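Local coordinates for protein endoglucanase (Thermotoga maritima, PDB 2FVG) that probably acts as a metal-dependent aminopeptidase of the M42 family, with two divalent metal cations per subunit, although it is named an endoglucanase, at residues F259-D264 / K327-E332; I176-S181 / N321-I326. All coordinates share one frame; numbering follows the deposited sequence.

Interaction 1 of 2, residues F259-D264 / K327-E332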
ATOM      1  N   PHE A 259      -3.064 -16.250  14.410  1.00 33.30           N
ATOM      2  CA  PHE A 259      -3.133 -15.048  15.225  1.00 31.27           C
ATOM      3  C   PHE A 259      -2.161 -15.164  16.406  1.00 30.90           C
ATOM      4  O   PHE A 259      -1.341 -14.276  16.635  1.00 31.98           O
ATOM      5  CB  PHE A 259      -4.573 -14.781  15.719  1.00 30.70           C
ATOM      6  CG  PHE A 259      -4.672 -13.630  16.704  1.00 31.46           C
ATOM      7  CD1 PHE A 259      -4.763 -12.314  16.260  1.00 30.29           C
ATOM      8  CD2 PHE A 259      -4.647 -13.865  18.075  1.00 26.85           C
ATOM      9  CE1 PHE A 259      -4.831 -11.247  17.171  1.00 27.59           C
ATOM     10  CE2 PHE A 259      -4.721 -12.811  18.983  1.00 30.38           C
ATOM     11  CZ  PHE A 259      -4.810 -11.501  18.529  1.00 27.57           C
ATOM     12  N   GLN A 260      -2.236 -16.287  17.114  1.00 29.33           N
ATOM     13  CA  GLN A 260      -1.443 -16.526  18.309  1.00 30.35           C
ATOM     14  C   GLN A 260       0.045 -16.648  18.035  1.00 29.50           C
ATOM     15  O   GLN A 260       0.845 -16.201  18.845  1.00 27.64           O
ATOM     16  CB  GLN A 260      -1.959 -17.763  19.049  1.00 30.25           C
ATOM     17  CG  GLN A 260      -1.481 -17.880  20.500  1.00 39.97           C
ATOM     18  CD  GLN A 260      -1.968 -16.732  21.380  1.00 45.38           C
ATOM     19  OE1 GLN A 260      -3.146 -16.359  21.353  1.00 47.21           O
ATOM     20  NE2 GLN A 260      -1.063 -16.174  22.171  1.00 43.53           N
ATOM     21  N   THR A 261       0.412 -17.250  16.903  1.00 29.64           N
ATOM     22  CA  THR A 261       1.819 -17.362  16.509  1.00 29.75           C
ATOM     23  C   THR A 261       2.420 -15.982  16.323  1.00 29.55           C
ATOM     24  O   THR A 261       3.550 -15.723  16.752  1.00 30.52           O
ATOM     25  CB  THR A 261       1.994 -18.170  15.195  1.00 29.89           C
ATOM     26  OG1 THR A 261       1.553 -19.509  15.408  1.00 28.15           O
ATOM     27  CG2 THR A 261       3.452 -18.201  14.741  1.00 27.98           C
ATOM     28  N   ILE A 262       1.668 -15.100  15.672  1.00 28.15           N
ATOM     29  CA  ILE A 262       2.132 -13.747  15.435  1.00 26.44           C
ATOM     30  C   ILE A 262       2.323 -12.998  16.761  1.00 26.60           C
ATOM     31  O   ILE A 262       3.354 -12.369  16.998  1.00 27.93           O
ATOM     32  CB  ILE A 262       1.179 -12.987  14.505  1.00 25.73           C
ATOM     33  CG1 ILE A 262       1.124 -13.678  13.142  1.00 30.15           C
ATOM     34  CG2 ILE A 262       1.667 -11.569  14.313  1.00 25.68           C
ATOM     35  CD1 ILE A 262       0.082 -13.078  12.165  1.00 24.88           C
ATOM     36  N   VAL A 263       1.337 -13.099  17.635  1.00 26.60           N
ATOM     37  CA  VAL A 263       1.399 -12.456  18.944  1.00 28.43           C
ATOM     38  C   VAL A 263       2.558 -12.995  19.776  1.00 27.40           C
ATOM     39  O   VAL A 263       3.309 -12.224  20.374  1.00 26.81           O
ATOM     40  CB  VAL A 263       0.081 -12.659  19.726  1.00 28.96           C
ATOM     41  CG1 VAL A 263       0.276 -12.363  21.221  1.00 31.40           C
ATOM     42  CG2 VAL A 263      -1.003 -11.823  19.126  1.00 28.02           C
ATOM     43  N   ASP A 264       2.699 -14.311  19.821  1.00 28.01           N
ATOM     44  CA  ASP A 264       3.782 -14.913  20.610  1.00 28.93           C
ATOM     45  C   ASP A 264       5.155 -14.527  20.047  1.00 28.89           C
ATOM     46  O   ASP A 264       6.063 -14.205  20.799  1.00 31.24           O
ATOM     47  CB  ASP A 264       3.583 -16.414  20.707  1.00 31.21           C
ATOM     48  CG  ASP A 264       2.368 -16.784  21.557  1.00 37.99           C
ATOM     49  OD1 ASP A 264       1.668 -15.862  22.033  1.00 42.70           O
ATOM     50  OD2 ASP A 264       2.115 -17.991  21.763  1.00 47.04           O
ATOM     51  N   LYS A 327      10.185 -10.054   9.488  1.00 22.62           N
ATOM     52  CA  LYS A 327      11.432 -10.766   9.273  1.00 21.59           C
ATOM     53  C   LYS A 327      11.531 -12.032  10.142  1.00 22.44           C
ATOM     54  O   LYS A 327      11.934 -13.088   9.652  1.00 21.19           O
ATOM     55  CB  LYS A 327      12.631  -9.851   9.480  1.00 21.59           C
ATOM     56  CG  LYS A 327      13.909 -10.477   9.024  1.00 16.45           C
ATOM     57  CD  LYS A 327      15.099  -9.605   9.301  1.00 24.10           C
ATOM     58  CE  LYS A 327      16.335 -10.294   8.772  1.00 24.92           C
ATOM     59  NZ  LYS A 327      17.549  -9.441   8.855  1.00 29.97           N
ATOM     60  N   VAL A 328      11.145 -11.920  11.413  1.00 22.76           N
ATOM     61  CA  VAL A 328      11.148 -13.054  12.342  1.00 21.94           C
ATOM     62  C   VAL A 328      10.119 -14.108  11.931  1.00 22.76           C
ATOM     63  O   VAL A 328      10.418 -15.291  11.955  1.00 24.62           O
ATOM     64  CB  VAL A 328      10.907 -12.634  13.806  1.00 21.19           C
ATOM     65  CG1 VAL A 328      11.123 -13.845  14.744  1.00 19.44           C
ATOM     66  CG2 VAL A 328      11.866 -11.525  14.197  1.00 23.89           C
ATOM     67  N   LEU A 329       8.926 -13.692  11.503  1.00 25.05           N
ATOM     68  CA  LEU A 329       7.924 -14.669  11.046  1.00 23.98           C
ATOM     69  C   LEU A 329       8.433 -15.490   9.858  1.00 26.56           C
ATOM     70  O   LEU A 329       8.160 -16.694   9.764  1.00 26.10           O
ATOM     71  CB  LEU A 329       6.596 -14.002  10.718  1.00 22.85           C
ATOM     72  CG  LEU A 329       5.867 -13.467  11.946  1.00 21.77           C
ATOM     73  CD1 LEU A 329       4.747 -12.540  11.545  1.00 23.90           C
ATOM     74  CD2 LEU A 329       5.352 -14.630  12.771  1.00 17.51           C
ATOM     75  N   VAL A 330       9.178 -14.821   8.973  1.00 24.38           N
ATOM     76  CA  VAL A 330       9.762 -15.431   7.789  1.00 22.32           C
ATOM     77  C   VAL A 330      10.942 -16.379   8.108  1.00 24.65           C
ATOM     78  O   VAL A 330      11.032 -17.476   7.568  1.00 24.02           O
ATOM     79  CB  VAL A 330      10.164 -14.349   6.783  1.00 23.98           C
ATOM     80  CG1 VAL A 330      11.057 -14.915   5.662  1.00 19.44           C
ATOM     81  CG2 VAL A 330       8.909 -13.724   6.197  1.00 17.10           C
ATOM     82  N   GLU A 331      11.823 -15.957   9.000  1.00 22.21           N
ATOM     83  CA  GLU A 331      12.984 -16.746   9.323  1.00 23.70           C
ATOM     84  C   GLU A 331      12.681 -17.958  10.175  1.00 23.45           C
ATOM     85  O   GLU A 331      13.309 -18.981   9.996  1.00 23.40           O
ATOM     86  CB  GLU A 331      14.090 -15.876   9.929  1.00 20.89           C
ATOM     87  CG  GLU A 331      14.607 -14.850   8.929  1.00 22.97           C
ATOM     88  CD  GLU A 331      15.925 -14.252   9.334  1.00 30.55           C
ATOM     89  OE1 GLU A 331      16.098 -14.001  10.543  1.00 34.76           O
ATOM     90  OE2 GLU A 331      16.784 -14.023   8.449  1.00 28.47           O
ATOM     91  N   GLU A 332      11.703 -17.857  11.067  1.00 25.15           N
ATOM     92  CA  GLU A 332      11.352 -18.970  11.954  1.00 26.64           C
ATOM     93  C   GLU A 332      10.444 -20.007  11.301  1.00 25.01           C
ATOM     94  O   GLU A 332      10.575 -21.199  11.575  1.00 25.13           O
ATOM     95  CB  GLU A 332      10.713 -18.467  13.250  1.00 26.43           C
ATOM     96  CG  GLU A 332      11.647 -17.666  14.133  1.00 32.70           C
ATOM     97  CD  GLU A 332      11.042 -17.323  15.487  1.00 31.74           C
ATOM     98  OE1 GLU A 332       9.910 -17.765  15.787  1.00 42.36           O
ATOM     99  OE2 GLU A 332      11.715 -16.604  16.259  1.00 41.05           O
TER
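Leu329 reaches from helix 316-332 to helix 256-268 and meets Ile262 and Thr261 there, one methyl to each. Its CD1 lies 4.1 Å from CG1 of Ile262, while its CD2 comes within 4.5 Å of CG2 of Thr261, a looser approach. The CB of Leu329 is directed toward the other helix, with CG beside its own backbone N and anti to the carbonyl carbon (chi1 -69°), and the branch at CG spreads the two methyls over successive residues of the facing turn. Ile262 runs at about a right angle to it and offers the flank of its CG1 methylene. A chi1 of -62° puts that CG1 beside the backbone N of Ile262 and anti to the carbonyl carbon, where it meets Leu329 CD1. The CA atoms of Ile262 and Leu329 are 7.3 Å apart, the nearest pair in register, and 106 Å² is buried in all. Thr261 presents its methyl here, whereas its hydroxyl OG1 is hydrogen-bonded to the carbonyl of Glu257 one turn back in the same helix. Ile335 of the C-terminal helix 334-337 touches both Thr261 and Ile262. Ile262 also touches Ile245 of strand 244-245, part of the large mixed sheet, and Leu329 touches Thr265. Only carbon meets carbon between the two segments, so the helices are joined here by modest, nondirectional apolar packing.

Interaction 2 of 2, residues I176-S181 / N321-I326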
ATOM      1  N   ILE A 176      10.411  -4.541   0.919  1.00 29.94           N
ATOM      2  CA  ILE A 176      11.704  -4.194   0.330  1.00 29.69           C
ATOM      3  C   ILE A 176      12.793  -4.117   1.401  1.00 31.71           C
ATOM      4  O   ILE A 176      13.918  -4.558   1.159  1.00 31.63           O
ATOM      5  CB  ILE A 176      11.641  -2.854  -0.405  1.00 28.56           C
ATOM      6  CG1 ILE A 176      10.616  -2.921  -1.534  1.00 30.56           C
ATOM      7  CG2 ILE A 176      13.006  -2.483  -0.988  1.00 28.25           C
ATOM      8  CD1 ILE A 176      10.437  -1.583  -2.259  1.00 28.77           C
ATOM      9  N   ASP A 177      12.466  -3.561   2.575  1.00 33.11           N
ATOM     10  CA  ASP A 177      13.453  -3.436   3.667  1.00 33.70           C
ATOM     11  C   ASP A 177      13.793  -4.781   4.295  1.00 33.26           C
ATOM     12  O   ASP A 177      14.915  -4.979   4.752  1.00 35.51           O
ATOM     13  CB  ASP A 177      12.998  -2.450   4.766  1.00 33.45           C
ATOM     14  CG  ASP A 177      13.117  -0.978   4.340  1.00 42.45           C
ATOM     15  OD1 ASP A 177      13.476  -0.680   3.168  1.00 37.40           O
ATOM     16  OD2 ASP A 177      12.841  -0.111   5.196  1.00 44.45           O
ATOM     17  N   VAL A 178      12.815  -5.683   4.362  1.00 31.87           N
ATOM     18  CA  VAL A 178      13.062  -7.018   4.897  1.00 30.97           C
ATOM     19  C   VAL A 178      14.064  -7.691   3.971  1.00 32.50           C
ATOM     20  O   VAL A 178      15.042  -8.284   4.423  1.00 29.97           O
ATOM     21  CB  VAL A 178      11.761  -7.847   5.020  1.00 31.37           C
ATOM     22  CG1 VAL A 178      12.078  -9.329   5.331  1.00 24.34           C
ATOM     23  CG2 VAL A 178      10.868  -7.254   6.091  1.00 27.44           C
ATOM     24  N   LEU A 179      13.832  -7.550   2.667  1.00 33.75           N
ATOM     25  CA  LEU A 179      14.728  -8.131   1.666  1.00 34.15           C
ATOM     26  C   LEU A 179      16.113  -7.497   1.672  1.00 35.81           C
ATOM     27  O   LEU A 179      17.119  -8.211   1.568  1.00 35.52           O
ATOM     28  CB  LEU A 179      14.097  -8.048   0.285  1.00 32.32           C
ATOM     29  CG  LEU A 179      12.968  -9.052   0.070  1.00 33.83           C
ATOM     30  CD1 LEU A 179      12.190  -8.733  -1.222  1.00 23.02           C
ATOM     31  CD2 LEU A 179      13.539 -10.477   0.051  1.00 24.57           C
ATOM     32  N   GLU A 180      16.173  -6.168   1.791  1.00 36.37           N
ATOM     33  CA  GLU A 180      17.476  -5.488   1.855  1.00 38.68           C
ATOM     34  C   GLU A 180      18.269  -5.845   3.095  1.00 37.58           C
ATOM     35  O   GLU A 180      19.505  -5.829   3.065  1.00 39.24           O
ATOM     36  CB  GLU A 180      17.360  -3.968   1.767  1.00 38.98           C
ATOM     37  CG  GLU A 180      17.190  -3.449   0.367  1.00 51.17           C
ATOM     38  CD  GLU A 180      17.783  -2.063   0.173  1.00 64.65           C
ATOM     39  OE1 GLU A 180      18.098  -1.385   1.178  1.00 70.80           O
ATOM     40  OE2 GLU A 180      17.942  -1.654  -1.000  1.00 68.03           O
ATOM     41  N   SER A 181      17.571  -6.173   4.182  1.00 37.91           N
ATOM     42  CA  SER A 181      18.245  -6.509   5.435  1.00 38.84           C
ATOM     43  C   SER A 181      18.879  -7.885   5.367  1.00 39.17           C
ATOM     44  O   SER A 181      19.543  -8.293   6.309  1.00 39.02           O
ATOM     45  CB  SER A 181      17.280  -6.469   6.629  1.00 39.73           C
ATOM     46  OG  SER A 181      16.509  -7.665   6.718  1.00 37.92           O
ATOM     47  N   ASN A 321       9.196  -1.838  13.743  1.00 24.95           N
ATOM     48  CA  ASN A 321       8.713  -3.012  14.453  1.00 23.65           C
ATOM     49  C   ASN A 321       7.915  -3.948  13.568  1.00 25.28           C
ATOM     50  O   ASN A 321       7.927  -5.170  13.777  1.00 25.81           O
ATOM     51  CB  ASN A 321       7.936  -2.588  15.675  1.00 22.47           C
ATOM     52  CG  ASN A 321       8.838  -2.139  16.767  1.00 23.95           C
ATOM     53  OD1 ASN A 321       9.774  -2.850  17.128  1.00 26.56           O
ATOM     54  ND2 ASN A 321       8.571  -0.964  17.313  1.00 23.57           N
ATOM     55  N   THR A 322       7.207  -3.367  12.602  1.00 20.83           N
ATOM     56  CA  THR A 322       6.482  -4.142  11.601  1.00 23.61           C
ATOM     57  C   THR A 322       7.500  -4.937  10.775  1.00 24.54           C
ATOM     58  O   THR A 322       7.348  -6.152  10.584  1.00 25.78           O
ATOM     59  CB  THR A 322       5.697  -3.240  10.663  1.00 20.55           C
ATOM     60  OG1 THR A 322       4.851  -2.389  11.438  1.00 23.86           O
ATOM     61  CG2 THR A 322       4.815  -4.084   9.710  1.00 24.99           C
ATOM     62  N   LYS A 323       8.539  -4.251  10.297  1.00 23.59           N
ATOM     63  CA  LYS A 323       9.612  -4.884   9.546  1.00 21.47           C
ATOM     64  C   LYS A 323      10.283  -5.976  10.393  1.00 22.87           C
ATOM     65  O   LYS A 323      10.565  -7.064   9.888  1.00 22.45           O
ATOM     66  CB  LYS A 323      10.638  -3.832   9.119  1.00 23.52           C
ATOM     67  CG  LYS A 323      11.873  -4.401   8.428  1.00 29.31           C
ATOM     68  CD  LYS A 323      13.061  -3.449   8.434  1.00 38.59           C
ATOM     69  CE  LYS A 323      13.836  -3.491   9.759  1.00 48.52           C
ATOM     70  NZ  LYS A 323      15.055  -2.612   9.746  1.00 48.54           N
ATOM     71  N   LYS A 324      10.560  -5.697  11.670  1.00 23.89           N
ATOM     72  CA  LYS A 324      11.173  -6.706  12.547  1.00 23.69           C
ATOM     73  C   LYS A 324      10.290  -7.941  12.648  1.00 21.92           C
ATOM     74  O   LYS A 324      10.758  -9.049  12.500  1.00 23.00           O
ATOM     75  CB  LYS A 324      11.417  -6.174  13.959  1.00 22.54           C
ATOM     76  CG  LYS A 324      12.663  -5.323  14.180  1.00 32.24           C
ATOM     77  CD  LYS A 324      12.789  -5.022  15.679  1.00 28.64           C
ATOM     78  CE  LYS A 324      13.977  -4.135  16.028  1.00 44.67           C
ATOM     79  NZ  LYS A 324      13.824  -2.747  15.520  1.00 49.15           N
ATOM     80  N   LEU A 325       9.007  -7.736  12.911  1.00 22.42           N
ATOM     81  CA  LEU A 325       8.035  -8.823  13.044  1.00 24.26           C
ATOM     82  C   LEU A 325       7.911  -9.694  11.788  1.00 23.64           C
ATOM     83  O   LEU A 325       7.881 -10.908  11.887  1.00 24.86           O
ATOM     84  CB  LEU A 325       6.658  -8.273  13.453  1.00 24.32           C
ATOM     85  CG  LEU A 325       5.547  -9.261  13.800  1.00 24.27           C
ATOM     86  CD1 LEU A 325       5.997 -10.269  14.878  1.00 21.54           C
ATOM     87  CD2 LEU A 325       4.300  -8.515  14.238  1.00 24.02           C
ATOM     88  N   ILE A 326       7.823  -9.075  10.620  1.00 22.90           N
ATOM     89  CA  ILE A 326       7.741  -9.810   9.368  1.00 22.66           C
ATOM     90  C   ILE A 326       9.030 -10.633   9.177  1.00 24.60           C
ATOM     91  O   ILE A 326       8.976 -11.788   8.776  1.00 28.40           O
ATOM     92  CB  ILE A 326       7.582  -8.849   8.142  1.00 23.54           C
ATOM     93  CG1 ILE A 326       6.261  -8.053   8.178  1.00 26.46           C
ATOM     94  CG2 ILE A 326       7.673  -9.616   6.834  1.00 19.55           C
ATOM     95  CD1 ILE A 326       5.018  -8.915   8.329  1.00 33.88           C
TER
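Ser181 OG, in the turn that follows helix 166-180, donates a 2.8 Å hydrogen bond to the carbonyl O of Val178 and is also bonded to Lys327 NZ of helix 316-332. Toward residues 321-326 Val178 turns its CG2 methyl, which rests 3.8 Å from both CG and the backbone O of Lys323 and 4.0 Å from CG2 of Ile326, one turn further on. A chi1 of 169° sets CG1 anti to the backbone N and leaves CG2 beside that N, facing both partners. The valine and lysine side chains lie alongside, running in opposite senses. The lysine first extends, then bends at chi3 (82°), and its CD passes 3.8 Å from CB of Asp177. The charged ends do not meet, since Asp177 OD2 stays 5.6 Å from Lys323 NZ; the carboxylate is hydrogen-bonded to the hydroxyl of Tyr319 and the ammonium forms a salt bridge with Glu320. The CB of Ile326 faces the valine while the rest of the side chain turns off; the residue also touches Ile300 of strand 297-306, where helix 316-332 packs on the mixed sheet. The axes of 176-180 and 321-326 approach to 9.6 Å and cross at -60°, and 185 Å² is buried. Lysine methylenes therefore serve as apolar surface between the helices, while the opposite charges, each with a partner elsewhere, probably add only a mild long-range attraction.

Both interactions use helix 316-332: its earlier part meets helix 166-180 in interaction 2, and its C-terminal turns meet helix 256-268 in interaction 1. Their centres lie 13 Å apart. Three contacts join them: a probable hydrogen bond of 3.0 Å between Lys327 NZ and Ser181 OG, packing of Lys327 CB on Val178 CG1 at 4.2 Å, and packing of Leu325 CD1 on Ile262 O at 4.0 Å. The shared helix thus bridges two others that are far apart in sequence. Both contacts lie back from Glu220, a predicted ligand of one metal: the side chains of Ile326 and Ile262 are about 10 Å and 12 Å from its side chain. Helix 166-180 carries Asp167, predicted to bind both metals.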